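Local structure of oxidoreductase (Azotobacter vinelandii, 7D5M) at residues 100-105 / 124-129; 108-113 / 342-347. The protein binds NAD+ as a homolog of inositol dehydrogenase and is probably an NAD-dependent sugar or polyol oxidoreductase of the Gfo/Idh/MocA family. All blocks are in the same frame, centred on the assembly; numbering follows the deposited sequence.

Contact 1: 100-105 / 124-129; sequences ITRAAL and AETLRE
L127 reaches from helix 121-133 onto T101, R102 and L105 of helix 97-106, joining two neighbouring helices on one side of the parallel sheet of the NAD-binding Rossmann fold. The axes of the two segments run nearly parallel (17°) at 10.1 Å. The tight part gathers round the forked end of L127. L127 CD2 lies 3.7 Å from the backbone N of R102, close against the helix backbone, and CD1 of L127 sits 4.0 Å from CG2 of T101, the two side chains crossing at about a right angle. T101 can present this methyl because CG2 is anti to its backbone N (chi1 -60°), while OG1 turns back to H97 O in its own helix. One turn on, L105 CD1 packs against the carbonyl O of L127. The looser side is the partly exposed one: R102 runs out extended, CG anti to its backbone N (chi1 -176°), its NE in a salt bridge with E106, while T126 OG1 bonds to E122 O. No hydrogen bond joins the two segments. The guanidinium merely passes obliquely by the threonine methyl, with R102 NH1 4.4 Å from T126 CG2.

Contact 2: 108-113 / 342-347; sequences GLHVVC and MAMDAT
H110, in strand 110-113, and M344, in helix 329-349, have the closest CA atoms of the two segments, 6.7 Å apart, where this helix of the C-terminal region packs on the parallel sheet of the NAD-binding Rossmann fold. The axes of strand and helix segment are close to antiparallel, at 161°, and approach to 9.9 Å. The strand follows helix 97-106 after a Schellman motif at G108. No hydrogen bond links the two segments; the contact is mostly between side chains. M344 passes over one face of the H110 imidazole, the two side chains sliding past each other in opposite directions. M344 CG lies 4.0 Å from the centroid of the H110 ring and 28° off the ring normal, the geometry of a CH-pi contact, whereas SD approaches only obliquely. Beyond CG the M344 side chain stays extended, and chi3 (-173°) sets CE anti to CB, so that M344 CE passes H110 CB and ends 3.9 Å from V112 CG2. The ring edge faces T347, whose CG2 comes near the ring plane 3.9 Å from H110 CE1. Both imidazole nitrogens have partners elsewhere: ND1 bonds to V137 N and NE2 to E348, which together would restrict the rotation of the ring. As ND1 meets a backbone N-H, it is the acceptor there, consistent with a proton on NE2. V112 also lies close to T141, an NADH-binding residue. T347, for its part, grips its own helix: A343 O receives T347 N and T347 OG1 from opposite faces of its carbonyl plane, with OG1 at 2.8 Å from that oxygen.

From the N terminus, the chain enters helix 97-106, turns into strand 110-113 and continues into helix 121-133, where contact 1 closes a short loop with 18 residues between its segments. The strand lies inside that loop, and contact 2 reaches from it to 342-347, across 228 residues, so the two closures cross instead of nesting. Contact 1 stays within the Rossmann fold and joins two of its helices, 97-106 and 121-133; contact 2 ties the sheet of that fold to a helix of the C-terminal family region. They meet through the helix 97-106 and strand 110-113 pair: L105 CD2 and A104 CB both pack on V111 CG2, and A104 O probably accepts a hydrogen bond from L109 N.

Contact 1: 100-105 / 124-129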
ATOM      1  N   ILE A 100      35.014 -27.551   1.794  1.00 12.99           N
ATOM      2  CA  ILE A 100      34.177 -28.404   0.903  1.00 12.87           C
ATOM      3  C   ILE A 100      34.322 -27.902  -0.537  1.00 12.34           C
ATOM      4  O   ILE A 100      34.507 -28.757  -1.426  1.00 12.32           O
ATOM      5  CB  ILE A 100      32.708 -28.448   1.356  1.00 12.96           C
ATOM      6  CG1 ILE A 100      32.576 -29.040   2.761  1.00 13.23           C
ATOM      7  CG2 ILE A 100      31.884 -29.219   0.336  1.00 12.73           C
ATOM      8  CD1 ILE A 100      31.220 -28.846   3.374  1.00 13.97           C
ATOM      9  N   THR A 101      34.229 -26.585  -0.758  1.00 12.55           N
ATOM     10  CA  THR A 101      34.371 -25.979  -2.108  1.00 13.12           C
ATOM     11  C   THR A 101      35.772 -26.301  -2.651  1.00 13.48           C
ATOM     12  O   THR A 101      35.877 -26.739  -3.814  1.00 13.29           O
ATOM     13  CB  THR A 101      34.078 -24.475  -2.088  1.00 13.18           C
ATOM     14  OG1 THR A 101      32.734 -24.313  -1.633  1.00 13.41           O
ATOM     15  CG2 THR A 101      34.198 -23.823  -3.447  1.00 13.55           C
ATOM     16  N   ARG A 102      36.813 -26.098  -1.843  1.00 13.33           N
ATOM     17  CA  ARG A 102      38.210 -26.364  -2.268  1.00 14.18           C
ATOM     18  C   ARG A 102      38.332 -27.818  -2.734  1.00 13.03           C
ATOM     19  O   ARG A 102      38.858 -28.046  -3.845  1.00 13.36           O
ATOM     20  CB  ARG A 102      39.211 -26.095  -1.143  1.00 15.04           C
ATOM     21  CG  ARG A 102      40.648 -26.267  -1.608  1.00 16.76           C
ATOM     22  CD  ARG A 102      41.669 -26.127  -0.498  1.00 18.13           C
ATOM     23  NE  ARG A 102      42.993 -26.169  -1.105  1.00 20.66           N
ATOM     24  CZ  ARG A 102      44.062 -25.523  -0.655  1.00 21.50           C
ATOM     25  NH1 ARG A 102      43.991 -24.782   0.440  1.00 21.44           N
ATOM     26  NH2 ARG A 102      45.210 -25.636  -1.308  1.00 23.38           N
ATOM     27  N   ALA A 103      37.882 -28.766  -1.916  1.00 12.59           N
ATOM     28  CA  ALA A 103      37.969 -30.216  -2.215  1.00 12.46           C
ATOM     29  C   ALA A 103      37.195 -30.521  -3.514  1.00 12.25           C
ATOM     30  O   ALA A 103      37.708 -31.288  -4.355  1.00 12.28           O
ATOM     31  CB  ALA A 103      37.445 -31.019  -1.059  1.00 12.91           C
ATOM     32  N   ALA A 104      36.005 -29.938  -3.696  1.00 11.94           N
ATOM     33  CA  ALA A 104      35.166 -30.204  -4.887  1.00 12.34           C
ATOM     34  C   ALA A 104      35.917 -29.712  -6.133  1.00 12.60           C
ATOM     35  O   ALA A 104      36.002 -30.458  -7.126  1.00 12.06           O
ATOM     36  CB  ALA A 104      33.803 -29.555  -4.759  1.00 12.56           C
ATOM     37  N   LEU A 105      36.491 -28.511  -6.066  1.00 13.06           N
ATOM     38  CA  LEU A 105      37.213 -27.884  -7.203  1.00 14.02           C
ATOM     39  C   LEU A 105      38.439 -28.731  -7.563  1.00 14.36           C
ATOM     40  O   LEU A 105      38.682 -28.942  -8.752  1.00 14.73           O
ATOM     41  CB  LEU A 105      37.665 -26.482  -6.784  1.00 14.17           C
ATOM     42  CG  LEU A 105      36.543 -25.502  -6.463  1.00 14.93           C
ATOM     43  CD1 LEU A 105      37.083 -24.106  -6.204  1.00 14.89           C
ATOM     44  CD2 LEU A 105      35.512 -25.504  -7.570  1.00 15.55           C
ATOM     45  N   ALA A 124      39.004 -16.483   0.284  1.00 16.43           N
ATOM     46  CA  ALA A 124      38.196 -16.211  -0.927  1.00 15.75           C
ATOM     47  C   ALA A 124      39.113 -16.145  -2.155  1.00 15.43           C
ATOM     48  O   ALA A 124      38.775 -16.753  -3.194  1.00 14.78           O
ATOM     49  CB  ALA A 124      37.423 -14.926  -0.768  1.00 15.39           C
ATOM     50  N   GLU A 125      40.225 -15.414  -2.044  1.00 16.10           N
ATOM     51  CA  GLU A 125      41.197 -15.234  -3.155  1.00 16.89           C
ATOM     52  C   GLU A 125      41.772 -16.605  -3.529  1.00 16.62           C
ATOM     53  O   GLU A 125      41.911 -16.876  -4.742  1.00 15.63           O
ATOM     54  CB  GLU A 125      42.290 -14.238  -2.760  1.00 17.56           C
ATOM     55  CG  GLU A 125      41.767 -12.826  -2.573  1.00 19.08           C
ATOM     56  CD  GLU A 125      41.583 -12.010  -3.837  1.00 21.07           C
ATOM     57  OE1 GLU A 125      41.662 -12.573  -4.952  1.00 22.95           O
ATOM     58  OE2 GLU A 125      41.365 -10.801  -3.701  1.00 24.96           O
ATOM     59  N   THR A 126      42.080 -17.442  -2.539  1.00 16.06           N
ATOM     60  CA  THR A 126      42.612 -18.813  -2.755  1.00 16.84           C
ATOM     61  C   THR A 126      41.571 -19.664  -3.490  1.00 16.13           C
ATOM     62  O   THR A 126      41.929 -20.335  -4.475  1.00 14.86           O
ATOM     63  CB  THR A 126      43.005 -19.473  -1.430  1.00 17.04           C
ATOM     64  OG1 THR A 126      43.990 -18.606  -0.877  1.00 17.79           O
ATOM     65  CG2 THR A 126      43.520 -20.882  -1.614  1.00 18.20           C
ATOM     66  N   LEU A 127      40.327 -19.662  -3.014  1.00 15.75           N
ATOM     67  CA  LEU A 127      39.235 -20.435  -3.654  1.00 16.30           C
ATOM     68  C   LEU A 127      39.106 -20.014  -5.113  1.00 15.08           C
ATOM     69  O   LEU A 127      38.953 -20.893  -5.981  1.00 14.43           O
ATOM     70  CB  LEU A 127      37.910 -20.157  -2.944  1.00 17.48           C
ATOM     71  CG  LEU A 127      37.521 -21.104  -1.820  1.00 18.59           C
ATOM     72  CD1 LEU A 127      36.048 -20.907  -1.504  1.00 18.93           C
ATOM     73  CD2 LEU A 127      37.803 -22.562  -2.169  1.00 18.65           C
ATOM     74  N   ARG A 128      39.119 -18.703  -5.361  1.00 14.11           N
ATOM     75  CA  ARG A 128      38.920 -18.186  -6.732  1.00 14.41           C
ATOM     76  C   ARG A 128      40.071 -18.690  -7.607  1.00 14.03           C
ATOM     77  O   ARG A 128      39.813 -19.152  -8.734  1.00 13.55           O
ATOM     78  CB  ARG A 128      38.807 -16.663  -6.772  1.00 14.95           C
ATOM     79  CG  ARG A 128      38.796 -16.142  -8.201  1.00 15.47           C
ATOM     80  CD  ARG A 128      38.301 -14.733  -8.370  1.00 16.34           C
ATOM     81  NE  ARG A 128      39.042 -13.783  -7.576  1.00 16.55           N
ATOM     82  CZ  ARG A 128      38.723 -12.499  -7.455  1.00 17.07           C
ATOM     83  NH1 ARG A 128      37.667 -12.003  -8.079  1.00 16.80           N
ATOM     84  NH2 ARG A 128      39.475 -11.710  -6.712  1.00 17.16           N
ATOM     85  N   GLU A 129      41.314 -18.608  -7.129  1.00 14.15           N
ATOM     86  CA  GLU A 129      42.468 -19.075  -7.949  1.00 14.11           C
ATOM     87  C   GLU A 129      42.310 -20.563  -8.260  1.00 13.43           C
ATOM     88  O   GLU A 129      42.601 -20.958  -9.409  1.00 12.73           O
ATOM     89  CB  GLU A 129      43.797 -18.764  -7.264  1.00 14.76           C
ATOM     90  CG  GLU A 129      44.110 -17.285  -7.296  1.00 16.34           C
ATOM     91  CD  GLU A 129      45.585 -16.947  -7.331  1.00 18.79           C
ATOM     92  OE1 GLU A 129      46.388 -17.772  -6.844  1.00 20.89           O
ATOM     93  OE2 GLU A 129      45.920 -15.857  -7.836  1.00 22.35           O
TER

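Contact 2: 108-113 / 342-347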
ATOM      1  N   GLY A 108      37.750 -31.668  -9.579  1.00 15.54           N
ATOM      2  CA  GLY A 108      37.296 -31.372 -10.951  1.00 14.68           C
ATOM      3  C   GLY A 108      35.788 -31.210 -11.031  1.00 14.44           C
ATOM      4  O   GLY A 108      35.234 -31.388 -12.129  1.00 14.40           O
ATOM      5  N   LEU A 109      35.135 -30.850  -9.923  1.00 12.98           N
ATOM      6  CA  LEU A 109      33.661 -30.665  -9.895  1.00 12.89           C
ATOM      7  C   LEU A 109      33.322 -29.175  -9.997  1.00 13.29           C
ATOM      8  O   LEU A 109      34.045 -28.353  -9.421  1.00 12.95           O
ATOM      9  CB  LEU A 109      33.088 -31.258  -8.609  1.00 12.52           C
ATOM     10  CG  LEU A 109      33.330 -32.750  -8.393  1.00 12.61           C
ATOM     11  CD1 LEU A 109      32.808 -33.174  -7.030  1.00 12.86           C
ATOM     12  CD2 LEU A 109      32.680 -33.578  -9.496  1.00 13.40           C
ATOM     13  N   HIS A 110      32.232 -28.852 -10.698  1.00 13.02           N
ATOM     14  CA  HIS A 110      31.577 -27.526 -10.607  1.00 12.85           C
ATOM     15  C   HIS A 110      30.871 -27.430  -9.254  1.00 12.44           C
ATOM     16  O   HIS A 110      30.491 -28.472  -8.685  1.00 11.97           O
ATOM     17  CB  HIS A 110      30.604 -27.299 -11.765  1.00 13.09           C
ATOM     18  CG  HIS A 110      31.222 -27.484 -13.102  1.00 13.14           C
ATOM     19  ND1 HIS A 110      32.073 -26.555 -13.655  1.00 13.75           N
ATOM     20  CD2 HIS A 110      31.105 -28.488 -13.993  1.00 13.76           C
ATOM     21  CE1 HIS A 110      32.430 -26.966 -14.853  1.00 14.33           C
ATOM     22  NE2 HIS A 110      31.863 -28.164 -15.074  1.00 13.91           N
ATOM     23  N   VAL A 111      30.728 -26.213  -8.753  1.00 12.37           N
ATOM     24  CA  VAL A 111      30.180 -25.978  -7.396  1.00 11.61           C
ATOM     25  C   VAL A 111      29.113 -24.893  -7.471  1.00 11.70           C
ATOM     26  O   VAL A 111      29.281 -23.907  -8.230  1.00 11.31           O
ATOM     27  CB  VAL A 111      31.295 -25.606  -6.396  1.00 12.13           C
ATOM     28  CG1 VAL A 111      30.730 -25.380  -4.999  1.00 12.44           C
ATOM     29  CG2 VAL A 111      32.393 -26.657  -6.374  1.00 12.03           C
ATOM     30  N   VAL A 112      28.049 -25.087  -6.696  1.00 11.27           N
ATOM     31  CA  VAL A 112      27.169 -23.979  -6.244  1.00 11.30           C
ATOM     32  C   VAL A 112      27.352 -23.877  -4.735  1.00 11.81           C
ATOM     33  O   VAL A 112      27.010 -24.840  -4.016  1.00 11.02           O
ATOM     34  CB  VAL A 112      25.700 -24.191  -6.624  1.00 11.10           C
ATOM     35  CG1 VAL A 112      24.858 -23.024  -6.136  1.00 10.70           C
ATOM     36  CG2 VAL A 112      25.539 -24.391  -8.125  1.00 11.55           C
ATOM     37  N   CYS A 113      27.913 -22.765  -4.279  1.00 12.42           N
ATOM     38  CA  CYS A 113      28.280 -22.578  -2.860  1.00 13.92           C
ATOM     39  C   CYS A 113      27.315 -21.585  -2.226  1.00 14.74           C
ATOM     40  O   CYS A 113      27.067 -20.515  -2.800  1.00 14.50           O
ATOM     41  CB  CYS A 113      29.719 -22.117  -2.688  1.00 14.18           C
ATOM     42  SG  CYS A 113      30.241 -22.118  -0.948  1.00 15.61           S
ATOM     43  N   MET A 342      23.622 -24.312 -17.544  1.00 13.24           N
ATOM     44  CA  MET A 342      24.095 -23.930 -18.905  1.00 13.94           C
ATOM     45  C   MET A 342      25.596 -23.603 -18.871  1.00 13.99           C
ATOM     46  O   MET A 342      26.307 -23.992 -19.818  1.00 13.75           O
ATOM     47  CB  MET A 342      23.317 -22.734 -19.451  1.00 14.08           C
ATOM     48  CG  MET A 342      21.888 -23.093 -19.789  1.00 14.70           C
ATOM     49  SD  MET A 342      20.958 -21.686 -20.426  1.00 15.47           S
ATOM     50  CE  MET A 342      21.551 -21.625 -22.116  1.00 17.20           C
ATOM     51  N   ALA A 343      26.072 -22.912 -17.830  1.00 13.75           N
ATOM     52  CA  ALA A 343      27.486 -22.486 -17.707  1.00 13.80           C
ATOM     53  C   ALA A 343      28.373 -23.723 -17.532  1.00 13.83           C
ATOM     54  O   ALA A 343      29.448 -23.802 -18.170  1.00 13.88           O
ATOM     55  CB  ALA A 343      27.643 -21.519 -16.553  1.00 14.14           C
ATOM     56  N   MET A 344      27.944 -24.665 -16.695  1.00 13.36           N
ATOM     57  CA  MET A 344      28.696 -25.910 -16.414  1.00 13.96           C
ATOM     58  C   MET A 344      28.792 -26.727 -17.707  1.00 14.70           C
ATOM     59  O   MET A 344      29.915 -27.158 -18.073  1.00 14.34           O
ATOM     60  CB  MET A 344      28.003 -26.720 -15.322  1.00 13.68           C
ATOM     61  CG  MET A 344      28.067 -26.033 -13.978  1.00 13.93           C
ATOM     62  SD  MET A 344      27.076 -26.896 -12.756  1.00 13.54           S
ATOM     63  CE  MET A 344      27.202 -25.747 -11.384  1.00 14.04           C
ATOM     64  N   ASP A 345      27.662 -26.907 -18.383  1.00 14.12           N
ATOM     65  CA  ASP A 345      27.581 -27.674 -19.654  1.00 14.56           C
ATOM     66  C   ASP A 345      28.429 -26.973 -20.723  1.00 14.89           C
ATOM     67  O   ASP A 345      29.185 -27.694 -21.414  1.00 16.35           O
ATOM     68  CB  ASP A 345      26.132 -27.837 -20.114  1.00 14.40           C
ATOM     69  CG  ASP A 345      26.025 -28.529 -21.459  1.00 15.00           C
ATOM     70  OD1 ASP A 345      26.271 -29.744 -21.508  1.00 15.30           O
ATOM     71  OD2 ASP A 345      25.740 -27.828 -22.437  1.00 16.04           O
ATOM     72  N   ALA A 346      28.328 -25.645 -20.838  1.00 15.31           N
ATOM     73  CA  ALA A 346      29.085 -24.823 -21.816  1.00 16.24           C
ATOM     74  C   ALA A 346      30.587 -24.980 -21.552  1.00 17.99           C
ATOM     75  O   ALA A 346      31.368 -24.996 -22.538  1.00 19.01           O
ATOM     76  CB  ALA A 346      28.671 -23.376 -21.768  1.00 16.59           C
ATOM     77  N   THR A 347      30.988 -25.085 -20.280  1.00 17.36           N
ATOM     78  CA  THR A 347      32.417 -25.220 -19.894  1.00 18.02           C
ATOM     79  C   THR A 347      32.916 -26.565 -20.437  1.00 19.54           C
ATOM     80  O   THR A 347      33.974 -26.585 -21.111  1.00 19.03           O
ATOM     81  CB  THR A 347      32.612 -25.049 -18.379  1.00 17.31           C
ATOM     82  OG1 THR A 347      32.219 -23.724 -18.011  1.00 16.55           O
ATOM     83  CG2 THR A 347      34.043 -25.281 -17.944  1.00 17.60           C
TER